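Local structure of acyl-CoA dehydrogenase FadE3 (Mycobacterium smegmatis, 4IV6) at residues T140-D145 with C171-D176; L187-V192 with A219-S224; G245-A250 with G320-F325. The protein belongs to the acyl-CoA dehydrogenase family of flavoproteins and binds dihydroflavine-adenine dinucleotide in an assembly of four chains. All blocks are in the same frame, centred on the assembly; numbering follows the deposited sequence. Where two conformers were deposited one is given.

Overall arrangement
From the N terminus, the chain passes through a helical region before reaching contact 1, where 140-145 and 171-176 close a loop of 25 residues, largely strand. Contact 2 follows, with 187-192 and 219-224 enclosing 26 residues. Contact 3 closes the longest excursion, 69 residues, mostly helix, between 245-250 and 320-325. The three loops lie in series; none nests within or crosses another. Contacts 1 and 2 touch and have centres about 13 Å apart: both join the same two sheets of the beta middle domain, contact 1 by a single bridge at the end of strand 166-172, contact 2 by side chains packed between the sheets. Contact 3 lies about 31 Å, centre to centre, from each, and ties two long helices of the C-terminal domain together.

Contact 1: residues T140-D145 with C171-D176; sequences TVARRD and CKTDPD
Thr140 opens the contact through its backbone: its O receives the N-H of Lys172 at 2.8 Å, almost straight (175°) and in the carbonyl plane. With OG1 beside the backbone N (chi1 -56°), CG2 stands anti to that N and lies against CB of Cys171, while OG1 is held by Glu128. Val141 forms a single parallel bridge with Lys172. CG1 of Val141, anti to the carbonyl carbon, meets Pro175 CG at 4.2 Å, the two side chains crossing at about a right angle. Ala142 N then donates to Lys172 O at 2.9 Å, from well above the carbonyl plane, so Lys172 is gripped on both its backbone N and O. The methyl of Ala142 rests on SG of Cys171 at 3.8 Å, with SG in the crowded position between backbone N and carbonyl carbon (chi1 55°). Beyond this point the chains part, and a water donates to Ala142 O (2.9 Å) and Thr173 O while accepting weakly from Arg144 N. On the departing chain Asp174 OD1 takes the N-H of Asp176 in an Asx turn. The extended Lys172 carries NZ back to the carbonyls of Gln136 and Met138. Strand 141-145 pairs on its other edge with strand 148-159, strand 166-172 with strand 184-190, whose Leu187 packs on Ala142 and Cys171; the bridge thus couples two sheets of the middle domain.

Contact 2: residues L187-V192 with A219-S224; sequences LLVEKV and ARVPVS
Val192 sets CG2 against the backbone of strand 219-222, reaching Arg220 O at 3.7 Å and CG1 of Val221 at 4.0 Å. CG1 of Val192 stands anti to the carbonyl carbon (chi1 -59°), which leaves CG2 in the crowded position between backbone N and carbonyl carbon; from there it also approaches CB of Ala219 at 4.3 Å. Val221 is the counterpart on the second segment and spreads its two branches. CG1, anti to the carbonyl carbon, is shared by Val192 and by CG1 of Val189, which lies 4.1 Å away and is itself anti to its backbone N (chi1 -180°). CG2 of Val221 turns to the end of Leu187, whose CD1 stands 4.3 Å off. Val189 and Val192 each cross Val221 at about a right angle, so branches touch methyl to methyl and do not lie alongside. An inverse gamma turn centred on Lys191, with a weak bond from Val192 N to Glu190 O, bends the chain after strand 184-190 and brings Val192 round to Val221. The two strands do not pair with each other. Leu187 and Val189 bond through their backbones to Leu169 and Val167 of strand 166-172, Ala219 and Val221 to Ile151 and Tyr149 of strand 148-159. Two sheets therefore meet face to face, as in the beta middle domain of acyl-CoA dehydrogenases, and Tyr149 and Ile151 extend the seam by touching Leu187 and Val189. Arg220 leaves the backbone pointing away from segment 187-192, and its NH1 forms a salt bridge with Asp145 OD2. The segments are joined by branched and small aliphatic groups, largely buried, plus the Arg220 carbonyl oxygen touched by a methyl; between them cohesion is van der Waals contact, while directional backbone bonds act nearby, Lys172 with Thr140 and Ala142, and Leu188 with Ser225.

Contact 3: residues G245-A250 with G320-F325; sequences GRLQVA and GMAKLF
Close backbone approach comes first: helices 245-250 and 320-325 run in nearly the same direction, at 29°, with axes only 7.8 Å apart. The small Ala250 and Ala322 allow this. Ala250 pushes CB onto the backbone of the partner helix, 3.5 Å from Ala322 O, and meets the methyl of Ala322 at 3.9 Å. The extended chain of Arg246 runs against the backbone of Gly320, CD lying 3.8 Å from Gly320 CA, and CB of Lys323 sits 3.7 Å from Arg246 O. Aliphatic contact is carried chiefly by the stem of Lys323. Its CG, anti to the backbone N (chi1 -172°), packs 3.8 Å from CG1 of Val249. A bend at chi2 (-85°) then turns the chain so that it lies side by side with Val249, both pointing the same way. Leu247 reaches Ala322 CB from the other flank, through CD2. The polar end of Lys323 takes no part across the interface: NZ is gripped by Met362 O, Gly367 O and Asn369 OD1, an arrangement that would favour its charged form. Helix 282-310 closes one side, with Leu302 on Ala250 and Leu301 on Ala322, while helix 369-383 packs on Met321 and Leu324. Phe325 of the second subunit meets Phe325 of this chain, so 320-325 packs on 245-250 and also contributes to the interface with that subunit.

Contact 1: residues T140-D145 with C171-D176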
ATOM      1  N   THR B 140      12.032  36.011 -10.934  1.00 14.68           N
ATOM      2  CA  THR B 140      11.290  37.258 -10.875  1.00 14.29           C
ATOM      3  C   THR B 140      11.951  38.200  -9.883  1.00 14.76           C
ATOM      4  O   THR B 140      12.126  37.878  -8.695  1.00 14.38           O
ATOM      5  CB  THR B 140       9.808  37.038 -10.555  1.00 13.94           C
ATOM      6  OG1 THR B 140       9.197  36.128 -11.512  1.00 13.75           O
ATOM      7  CG2 THR B 140       9.070  38.355 -10.585  1.00 14.02           C
ATOM      8  N   VAL B 141      12.287  39.386 -10.374  1.00 15.67           N
ATOM      9  CA  VAL B 141      12.997  40.407  -9.616  1.00 16.61           C
ATOM     10  C   VAL B 141      12.192  41.701  -9.541  1.00 16.91           C
ATOM     11  O   VAL B 141      11.446  42.042 -10.480  1.00 16.40           O
ATOM     12  CB  VAL B 141      14.374  40.763 -10.240  1.00 17.76           C
ATOM     13  CG1 VAL B 141      15.330  39.597 -10.145  1.00 18.26           C
ATOM     14  CG2 VAL B 141      14.248  41.234 -11.692  1.00 18.44           C
ATOM     15  N   ALA B 142      12.358  42.420  -8.431  1.00 17.31           N
ATOM     16  CA  ALA B 142      11.747  43.711  -8.261  1.00 18.29           C
ATOM     17  C   ALA B 142      12.828  44.667  -7.799  1.00 20.48           C
ATOM     18  O   ALA B 142      13.356  44.538  -6.695  1.00 21.83           O
ATOM     19  CB  ALA B 142      10.630  43.624  -7.257  1.00 18.04           C
ATOM     20  N   ARG B 143      13.170  45.607  -8.661  1.00 22.05           N
ATOM     21  CA  ARG B 143      14.293  46.495  -8.411  0.50 24.20           C
ATOM     22  C   ARG B 143      13.803  47.915  -8.146  1.00 24.98           C
ATOM     23  O   ARG B 143      12.981  48.457  -8.884  1.00 23.01           O
ATOM     24  CB  ARG B 143      15.258  46.410  -9.589  0.50 25.50           C
ATOM     25  CG  ARG B 143      15.893  47.701 -10.037  0.50 27.63           C
ATOM     26  CD  ARG B 143      16.768  47.418 -11.246  0.50 28.61           C
ATOM     27  NE  ARG B 143      18.187  47.391 -10.914  0.50 29.85           N
ATOM     28  CZ  ARG B 143      19.067  48.235 -11.425  0.50 30.55           C
ATOM     29  NH1 ARG B 143      20.347  48.152 -11.087  0.50 30.95           N
ATOM     30  NH2 ARG B 143      18.645  49.152 -12.288  0.50 30.98           N
ATOM     31  N   ARG B 144      14.301  48.502  -7.063  1.00 26.65           N
ATOM     32  CA  ARG B 144      13.876  49.831  -6.688  1.00 29.35           C
ATOM     33  C   ARG B 144      14.372  50.856  -7.710  1.00 29.11           C
ATOM     34  O   ARG B 144      15.504  50.787  -8.176  1.00 30.35           O
ATOM     35  CB  ARG B 144      14.373  50.180  -5.289  1.00 33.56           C
ATOM     36  CG  ARG B 144      13.496  51.200  -4.609  1.00 38.12           C
ATOM     37  CD  ARG B 144      14.254  51.990  -3.587  1.00 43.00           C
ATOM     38  NE  ARG B 144      13.347  52.635  -2.643  1.00 46.48           N
ATOM     39  CZ  ARG B 144      12.768  52.009  -1.626  1.00 48.63           C
ATOM     40  NH1 ARG B 144      11.969  52.690  -0.827  1.00 50.90           N
ATOM     41  NH2 ARG B 144      12.965  50.700  -1.418  1.00 49.31           N
ATOM     42  N   ASP B 145      13.485  51.758  -8.109  1.00 28.14           N
ATOM     43  CA  ASP B 145      13.833  52.889  -8.953  1.00 28.35           C
ATOM     44  C   ASP B 145      12.963  54.044  -8.469  1.00 28.40           C
ATOM     45  O   ASP B 145      11.764  54.100  -8.766  1.00 26.55           O
ATOM     46  CB  ASP B 145      13.569  52.578 -10.427  1.00 28.52           C
ATOM     47  CG  ASP B 145      13.736  53.788 -11.324  1.00 29.89           C
ATOM     48  OD1 ASP B 145      14.511  54.668 -10.984  1.00 32.17           O
ATOM     49  OD2 ASP B 145      13.092  53.873 -12.376  1.00 30.26           O
ATOM     50  N   CYS B 171       8.988  37.616  -4.917  1.00 14.77           N
ATOM     51  CA  CYS B 171       9.996  38.045  -5.884  1.00 14.78           C
ATOM     52  C   CYS B 171      11.277  38.467  -5.188  1.00 14.75           C
ATOM     53  O   CYS B 171      11.300  38.640  -3.983  1.00 15.40           O
ATOM     54  CB  CYS B 171       9.448  39.175  -6.740  1.00 14.82           C
ATOM     55  SG  CYS B 171       8.837  40.589  -5.816  1.00 16.36           S
ATOM     56  N   LYS B 172      12.364  38.572  -5.947  1.00 15.28           N
ATOM     57  CA  LYS B 172      13.653  38.960  -5.408  1.00 15.73           C
ATOM     58  C   LYS B 172      13.824  40.466  -5.436  1.00 16.05           C
ATOM     59  O   LYS B 172      14.028  41.061  -6.509  1.00 15.57           O
ATOM     60  CB  LYS B 172      14.806  38.269  -6.162  1.00 16.34           C
ATOM     61  CG  LYS B 172      14.912  36.762  -5.873  1.00 16.60           C
ATOM     62  CD  LYS B 172      16.032  36.100  -6.661  1.00 17.41           C
ATOM     63  CE  LYS B 172      16.218  34.662  -6.212  1.00 17.68           C
ATOM     64  NZ  LYS B 172      17.038  33.850  -7.134  1.00 17.82           N
ATOM     65  N   THR B 173      13.764  41.077  -4.253  1.00 16.97           N
ATOM     66  CA  THR B 173      14.098  42.503  -4.098  1.00 18.50           C
ATOM     67  C   THR B 173      15.597  42.715  -4.032  1.00 19.97           C
ATOM     68  O   THR B 173      16.057  43.816  -4.299  1.00 20.11           O
ATOM     69  CB  THR B 173      13.420  43.170  -2.885  1.00 19.12           C
ATOM     70  OG1 THR B 173      13.518  42.312  -1.734  1.00 19.29           O
ATOM     71  CG2 THR B 173      11.942  43.445  -3.216  1.00 18.64           C
ATOM     72  N   ASP B 174      16.346  41.682  -3.659  1.00 20.59           N
ATOM     73  CA  ASP B 174      17.803  41.744  -3.766  1.00 23.01           C
ATOM     74  C   ASP B 174      18.345  40.401  -4.227  1.00 24.26           C
ATOM     75  O   ASP B 174      18.567  39.510  -3.403  1.00 24.28           O
ATOM     76  CB  ASP B 174      18.433  42.146  -2.433  1.00 23.79           C
ATOM     77  CG  ASP B 174      19.961  42.229  -2.500  1.00 25.26           C
ATOM     78  OD1 ASP B 174      20.535  42.164  -3.607  1.00 24.85           O
ATOM     79  OD2 ASP B 174      20.589  42.329  -1.425  1.00 26.44           O
ATOM     80  N   PRO B 175      18.587  40.258  -5.547  1.00 26.00           N
ATOM     81  CA  PRO B 175      19.095  38.974  -6.029  1.00 27.56           C
ATOM     82  C   PRO B 175      20.522  38.645  -5.558  1.00 29.59           C
ATOM     83  O   PRO B 175      20.948  37.508  -5.676  1.00 30.61           O
ATOM     84  CB  PRO B 175      19.013  39.088  -7.564  1.00 27.45           C
ATOM     85  CG  PRO B 175      18.715  40.510  -7.879  1.00 27.04           C
ATOM     86  CD  PRO B 175      18.197  41.170  -6.637  1.00 26.64           C
ATOM     87  N   ASP B 176      21.233  39.613  -5.000  1.00 31.43           N
ATOM     88  CA  ASP B 176      22.604  39.413  -4.540  1.00 34.20           C
ATOM     89  C   ASP B 176      22.703  39.285  -3.019  1.00 36.03           C
ATOM     90  O   ASP B 176      23.802  39.412  -2.467  1.00 37.49           O
ATOM     91  CB  ASP B 176      23.462  40.610  -4.981  1.00 36.74           C
ATOM     92  CG  ASP B 176      23.367  40.875  -6.474  1.00 37.96           C
ATOM     93  OD1 ASP B 176      23.413  39.907  -7.252  1.00 38.57           O
ATOM     94  OD2 ASP B 176      23.233  42.043  -6.880  1.00 41.41           O
TER
HETATM   95  O   HOH W   1      14.817  46.371  -4.946  1.00 28.31           O

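Contact 2: residues L187-V192 with A219-S224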
ATOM      1  N   LEU B 187       5.325  41.352  -2.639  1.00 16.91           N
ATOM      2  CA  LEU B 187       4.742  42.617  -3.038  1.00 17.42           C
ATOM      3  C   LEU B 187       3.287  42.385  -3.394  1.00 17.46           C
ATOM      4  O   LEU B 187       2.944  41.354  -3.994  1.00 16.33           O
ATOM      5  CB  LEU B 187       5.469  43.217  -4.256  1.00 17.78           C
ATOM      6  CG  LEU B 187       6.991  43.461  -4.234  1.00 18.95           C
ATOM      7  CD1 LEU B 187       7.413  44.251  -5.476  1.00 19.02           C
ATOM      8  CD2 LEU B 187       7.460  44.178  -3.002  1.00 19.92           C
ATOM      9  N   LEU B 188       2.434  43.334  -3.011  1.00 18.01           N
ATOM     10  CA  LEU B 188       1.023  43.297  -3.344  1.00 18.71           C
ATOM     11  C   LEU B 188       0.859  44.065  -4.650  1.00 18.18           C
ATOM     12  O   LEU B 188       0.886  45.256  -4.662  1.00 18.58           O
ATOM     13  CB  LEU B 188       0.193  43.952  -2.233  1.00 21.05           C
ATOM     14  CG  LEU B 188       0.471  43.401  -0.831  1.00 22.51           C
ATOM     15  CD1 LEU B 188      -0.254  44.197   0.222  1.00 25.50           C
ATOM     16  CD2 LEU B 188       0.054  41.960  -0.783  1.00 22.39           C
ATOM     17  N   VAL B 189       0.694  43.347  -5.743  1.00 17.49           N
ATOM     18  CA  VAL B 189       0.714  43.897  -7.090  1.00 17.10           C
ATOM     19  C   VAL B 189      -0.684  43.951  -7.688  1.00 17.45           C
ATOM     20  O   VAL B 189      -1.363  42.926  -7.793  1.00 16.61           O
ATOM     21  CB  VAL B 189       1.582  42.981  -7.974  1.00 16.47           C
ATOM     22  CG1 VAL B 189       1.663  43.498  -9.408  1.00 16.75           C
ATOM     23  CG2 VAL B 189       2.971  42.892  -7.352  1.00 16.77           C
ATOM     24  N   GLU B 190      -1.092  45.141  -8.093  1.00 17.54           N
ATOM     25  CA  GLU B 190      -2.303  45.316  -8.865  1.00 18.33           C
ATOM     26  C   GLU B 190      -2.036  45.104 -10.374  1.00 17.64           C
ATOM     27  O   GLU B 190      -0.894  44.971 -10.813  1.00 17.54           O
ATOM     28  CB  GLU B 190      -2.896  46.722  -8.617  1.00 19.24           C
ATOM     29  CG  GLU B 190      -3.123  47.000  -7.146  1.00 20.03           C
ATOM     30  CD  GLU B 190      -3.772  48.352  -6.882  1.00 21.92           C
ATOM     31  OE1 GLU B 190      -3.975  49.146  -7.816  1.00 23.15           O
ATOM     32  OE2 GLU B 190      -4.083  48.617  -5.734  1.00 23.06           O
ATOM     33  N   LYS B 191      -3.105  45.081 -11.152  1.00 18.35           N
ATOM     34  CA  LYS B 191      -3.019  44.881 -12.597  1.00 18.56           C
ATOM     35  C   LYS B 191      -2.489  46.142 -13.331  1.00 18.94           C
ATOM     36  O   LYS B 191      -3.238  46.863 -13.976  1.00 22.07           O
ATOM     37  CB  LYS B 191      -4.381  44.448 -13.142  1.00 19.14           C
ATOM     38  CG  LYS B 191      -4.880  43.085 -12.642  1.00 19.09           C
ATOM     39  CD  LYS B 191      -4.066  41.940 -13.215  1.00 18.78           C
ATOM     40  CE  LYS B 191      -4.334  40.604 -12.525  1.00 18.35           C
ATOM     41  NZ  LYS B 191      -5.681  40.079 -12.830  1.00 18.51           N
ATOM     42  N   VAL B 192      -1.185  46.379 -13.222  1.00 17.69           N
ATOM     43  CA  VAL B 192      -0.526  47.541 -13.772  1.00 17.67           C
ATOM     44  C   VAL B 192       0.007  47.269 -15.196  1.00 16.98           C
ATOM     45  O   VAL B 192       0.123  46.110 -15.609  1.00 15.70           O
ATOM     46  CB  VAL B 192       0.637  47.975 -12.864  1.00 18.14           C
ATOM     47  CG1 VAL B 192       0.102  48.287 -11.478  1.00 19.03           C
ATOM     48  CG2 VAL B 192       1.713  46.894 -12.791  1.00 17.66           C
ATOM     49  N   ALA B 219       7.414  46.265 -15.191  1.00 15.63           N
ATOM     50  CA  ALA B 219       6.115  46.539 -14.531  1.00 16.00           C
ATOM     51  C   ALA B 219       6.350  47.336 -13.261  1.00 16.36           C
ATOM     52  O   ALA B 219       6.955  46.828 -12.289  1.00 15.97           O
ATOM     53  CB  ALA B 219       5.391  45.252 -14.199  1.00 15.43           C
ATOM     54  N   ARG B 220       5.868  48.575 -13.261  1.00 17.15           N
ATOM     55  CA  ARG B 220       6.122  49.514 -12.172  0.50 18.08           C
ATOM     56  C   ARG B 220       5.009  49.493 -11.131  1.00 17.62           C
ATOM     57  O   ARG B 220       3.848  49.665 -11.470  1.00 17.76           O
ATOM     58  CB  ARG B 220       6.243  50.932 -12.729  0.50 19.78           C
ATOM     59  CG  ARG B 220       7.239  51.073 -13.870  0.50 20.98           C
ATOM     60  CD  ARG B 220       7.470  52.549 -14.191  0.50 22.79           C
ATOM     61  NE  ARG B 220       8.724  52.978 -13.610  0.50 23.69           N
ATOM     62  CZ  ARG B 220       9.896  52.641 -14.130  0.50 24.30           C
ATOM     63  NH1 ARG B 220      11.007  53.039 -13.550  0.50 24.78           N
ATOM     64  NH2 ARG B 220       9.938  51.898 -15.244  0.50 24.64           N
ATOM     65  N   VAL B 221       5.369  49.280  -9.877  1.00 17.32           N
ATOM     66  CA  VAL B 221       4.441  49.418  -8.758  1.00 17.70           C
ATOM     67  C   VAL B 221       5.105  50.321  -7.729  1.00 18.80           C
ATOM     68  O   VAL B 221       6.310  50.393  -7.660  1.00 18.31           O
ATOM     69  CB  VAL B 221       4.083  48.066  -8.124  1.00 17.09           C
ATOM     70  CG1 VAL B 221       3.453  47.158  -9.159  1.00 16.89           C
ATOM     71  CG2 VAL B 221       5.298  47.405  -7.481  1.00 16.77           C
ATOM     72  N   PRO B 222       4.316  51.035  -6.931  1.00 20.45           N
ATOM     73  CA  PRO B 222       4.949  51.858  -5.928  1.00 21.45           C
ATOM     74  C   PRO B 222       5.599  51.015  -4.831  1.00 21.07           C
ATOM     75  O   PRO B 222       5.181  49.865  -4.589  1.00 19.66           O
ATOM     76  CB  PRO B 222       3.803  52.724  -5.385  1.00 22.71           C
ATOM     77  CG  PRO B 222       2.542  52.072  -5.812  1.00 22.79           C
ATOM     78  CD  PRO B 222       2.854  51.163  -6.959  1.00 21.66           C
ATOM     79  N   VAL B 223       6.625  51.572  -4.188  1.00 21.53           N
ATOM     80  CA  VAL B 223       7.347  50.827  -3.127  1.00 22.21           C
ATOM     81  C   VAL B 223       6.457  50.480  -1.951  1.00 22.28           C
ATOM     82  O   VAL B 223       6.722  49.502  -1.248  1.00 21.15           O
ATOM     83  CB  VAL B 223       8.653  51.506  -2.635  1.00 23.04           C
ATOM     84  CG1 VAL B 223       9.672  51.522  -3.770  1.00 23.80           C
ATOM     85  CG2 VAL B 223       8.413  52.909  -2.079  1.00 24.30           C
ATOM     86  N   SER B 224       5.358  51.230  -1.785  1.00 22.68           N
ATOM     87  CA  SER B 224       4.351  50.913  -0.760  1.00 23.14           C
ATOM     88  C   SER B 224       3.644  49.569  -0.999  1.00 22.15           C
ATOM     89  O   SER B 224       2.932  49.073  -0.128  1.00 22.00           O
ATOM     90  CB  SER B 224       3.327  52.055  -0.675  1.00 24.84           C
ATOM     91  OG  SER B 224       2.535  52.110  -1.857  1.00 25.49           O
TER

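Contact 3: residues G245-A250 with G320-F325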
ATOM      1  N   GLY B 245      -2.888  27.855   4.303  1.00 17.75           N
ATOM      2  CA  GLY B 245      -2.937  27.220   2.997  1.00 18.12           C
ATOM      3  C   GLY B 245      -2.993  25.694   3.067  1.00 17.73           C
ATOM      4  O   GLY B 245      -3.788  25.059   2.389  1.00 17.64           O
ATOM      5  N   ARG B 246      -2.152  25.105   3.887  1.00 17.20           N
ATOM      6  CA  ARG B 246      -2.151  23.667   4.030  1.00 17.18           C
ATOM      7  C   ARG B 246      -3.478  23.155   4.644  1.00 15.85           C
ATOM      8  O   ARG B 246      -3.995  22.136   4.224  1.00 14.17           O
ATOM      9  CB  ARG B 246      -0.952  23.233   4.872  1.00 18.32           C
ATOM     10  CG  ARG B 246       0.356  23.344   4.105  1.00 20.17           C
ATOM     11  CD  ARG B 246       1.553  23.254   5.026  1.00 21.90           C
ATOM     12  NE  ARG B 246       2.790  23.176   4.238  1.00 24.41           N
ATOM     13  CZ  ARG B 246       3.999  23.535   4.668  1.00 25.11           C
ATOM     14  NH1 ARG B 246       4.182  24.022   5.866  1.00 26.91           N
ATOM     15  NH2 ARG B 246       5.027  23.428   3.872  1.00 27.46           N
ATOM     16  N   LEU B 247      -4.014  23.868   5.633  1.00 15.44           N
ATOM     17  CA  LEU B 247      -5.309  23.479   6.230  1.00 15.16           C
ATOM     18  C   LEU B 247      -6.442  23.550   5.212  1.00 15.23           C
ATOM     19  O   LEU B 247      -7.283  22.645   5.156  1.00 15.12           O
ATOM     20  CB  LEU B 247      -5.636  24.288   7.476  1.00 15.35           C
ATOM     21  CG  LEU B 247      -4.797  23.975   8.709  1.00 15.67           C
ATOM     22  CD1 LEU B 247      -5.038  25.007   9.806  1.00 16.16           C
ATOM     23  CD2 LEU B 247      -5.039  22.562   9.221  1.00 15.80           C
ATOM     24  N   GLN B 248      -6.468  24.602   4.396  1.00 15.46           N
ATOM     25  CA  GLN B 248      -7.502  24.714   3.378  1.00 15.97           C
ATOM     26  C   GLN B 248      -7.367  23.647   2.297  1.00 14.66           C
ATOM     27  O   GLN B 248      -8.360  23.101   1.847  1.00 14.06           O
ATOM     28  CB  GLN B 248      -7.623  26.123   2.792  1.00 17.86           C
ATOM     29  CG  GLN B 248      -6.418  26.606   2.008  1.00 20.70           C
ATOM     30  CD  GLN B 248      -6.554  26.420   0.486  1.00 22.96           C
ATOM     31  OE1 GLN B 248      -7.483  25.734   0.009  1.00 23.86           O
ATOM     32  NE2 GLN B 248      -5.610  27.044  -0.289  1.00 24.77           N
ATOM     33  N   VAL B 249      -6.143  23.314   1.913  1.00 13.63           N
ATOM     34  CA  VAL B 249      -5.960  22.245   0.946  1.00 13.13           C
ATOM     35  C   VAL B 249      -6.368  20.898   1.533  1.00 12.51           C
ATOM     36  O   VAL B 249      -7.002  20.104   0.825  1.00 12.32           O
ATOM     37  CB  VAL B 249      -4.523  22.193   0.417  1.00 13.27           C
ATOM     38  CG1 VAL B 249      -4.289  20.960  -0.459  1.00 13.26           C
ATOM     39  CG2 VAL B 249      -4.208  23.458  -0.375  1.00 13.98           C
ATOM     40  N   ALA B 250      -6.016  20.638   2.799  1.00 12.00           N
ATOM     41  CA  ALA B 250      -6.467  19.417   3.471  1.00 11.92           C
ATOM     42  C   ALA B 250      -7.997  19.310   3.456  1.00 11.96           C
ATOM     43  O   ALA B 250      -8.549  18.244   3.212  1.00 12.06           O
ATOM     44  CB  ALA B 250      -5.942  19.353   4.888  1.00 11.80           C
ATOM     45  N   GLY B 320       0.755  20.641   7.874  1.00 12.79           N
ATOM     46  CA  GLY B 320       1.392  19.866   6.809  1.00 12.27           C
ATOM     47  C   GLY B 320       0.991  18.390   6.854  1.00 12.01           C
ATOM     48  O   GLY B 320       0.737  17.770   5.811  1.00 11.93           O
ATOM     49  N   MET B 321       0.898  17.831   8.060  1.00 11.90           N
ATOM     50  CA  MET B 321       0.437  16.450   8.216  1.00 11.74           C
ATOM     51  C   MET B 321      -1.003  16.294   7.714  1.00 11.86           C
ATOM     52  O   MET B 321      -1.335  15.308   7.029  1.00 11.53           O
ATOM     53  CB  MET B 321       0.551  15.986   9.655  1.00 11.77           C
ATOM     54  CG  MET B 321       1.993  15.789  10.090  1.00 11.88           C
ATOM     55  SD  MET B 321       2.106  15.219  11.782  1.00 12.17           S
ATOM     56  CE  MET B 321       3.781  14.546  11.816  1.00 12.18           C
ATOM     57  N   ALA B 322      -1.839  17.289   8.014  1.00 12.23           N
ATOM     58  CA  ALA B 322      -3.216  17.245   7.592  1.00 12.49           C
ATOM     59  C   ALA B 322      -3.286  17.256   6.070  1.00 12.40           C
ATOM     60  O   ALA B 322      -4.047  16.492   5.454  1.00 11.96           O
ATOM     61  CB  ALA B 322      -3.995  18.419   8.182  1.00 12.95           C
ATOM     62  N   LYS B 323      -2.478  18.120   5.459  1.00 12.50           N
ATOM     63  CA  LYS B 323      -2.478  18.231   3.996  1.00 12.51           C
ATOM     64  C   LYS B 323      -1.995  16.941   3.348  1.00 11.97           C
ATOM     65  O   LYS B 323      -2.580  16.453   2.394  1.00 11.74           O
ATOM     66  CB  LYS B 323      -1.620  19.433   3.587  1.00 13.01           C
ATOM     67  CG  LYS B 323      -1.664  19.808   2.104  1.00 13.67           C
ATOM     68  CD  LYS B 323      -0.681  18.995   1.268  1.00 14.13           C
ATOM     69  CE  LYS B 323      -0.503  19.655  -0.101  1.00 15.03           C
ATOM     70  NZ  LYS B 323       0.431  18.916  -0.961  1.00 15.41           N
ATOM     71  N   LEU B 324      -0.886  16.407   3.853  1.00 11.62           N
ATOM     72  CA  LEU B 324      -0.305  15.174   3.331  1.00 11.41           C
ATOM     73  C   LEU B 324      -1.278  14.007   3.487  1.00 11.21           C
ATOM     74  O   LEU B 324      -1.586  13.313   2.515  1.00 11.03           O
ATOM     75  CB  LEU B 324       0.998  14.846   4.067  1.00 11.45           C
ATOM     76  CG  LEU B 324       1.707  13.531   3.677  1.00 11.64           C
ATOM     77  CD1 LEU B 324       2.165  13.587   2.229  1.00 11.69           C
ATOM     78  CD2 LEU B 324       2.874  13.326   4.605  1.00 11.81           C
ATOM     79  N   PHE B 325      -1.789  13.802   4.696  1.00 11.17           N
ATOM     80  CA  PHE B 325      -2.661  12.675   4.928  1.00 11.14           C
ATOM     81  C   PHE B 325      -3.974  12.786   4.140  1.00 11.19           C
ATOM     82  O   PHE B 325      -4.436  11.807   3.540  1.00 10.61           O
ATOM     83  CB  PHE B 325      -2.966  12.506   6.414  1.00 11.53           C
ATOM     84  CG  PHE B 325      -3.648  11.204   6.725  1.00 11.89           C
ATOM     85  CD1 PHE B 325      -2.912  10.032   6.807  1.00 11.93           C
ATOM     86  CD2 PHE B 325      -5.023  11.141   6.889  1.00 12.13           C
ATOM     87  CE1 PHE B 325      -3.542   8.815   7.078  1.00 12.06           C
ATOM     88  CE2 PHE B 325      -5.659   9.926   7.142  1.00 12.33           C
ATOM     89  CZ  PHE B 325      -4.917   8.774   7.235  1.00 12.29           C
TER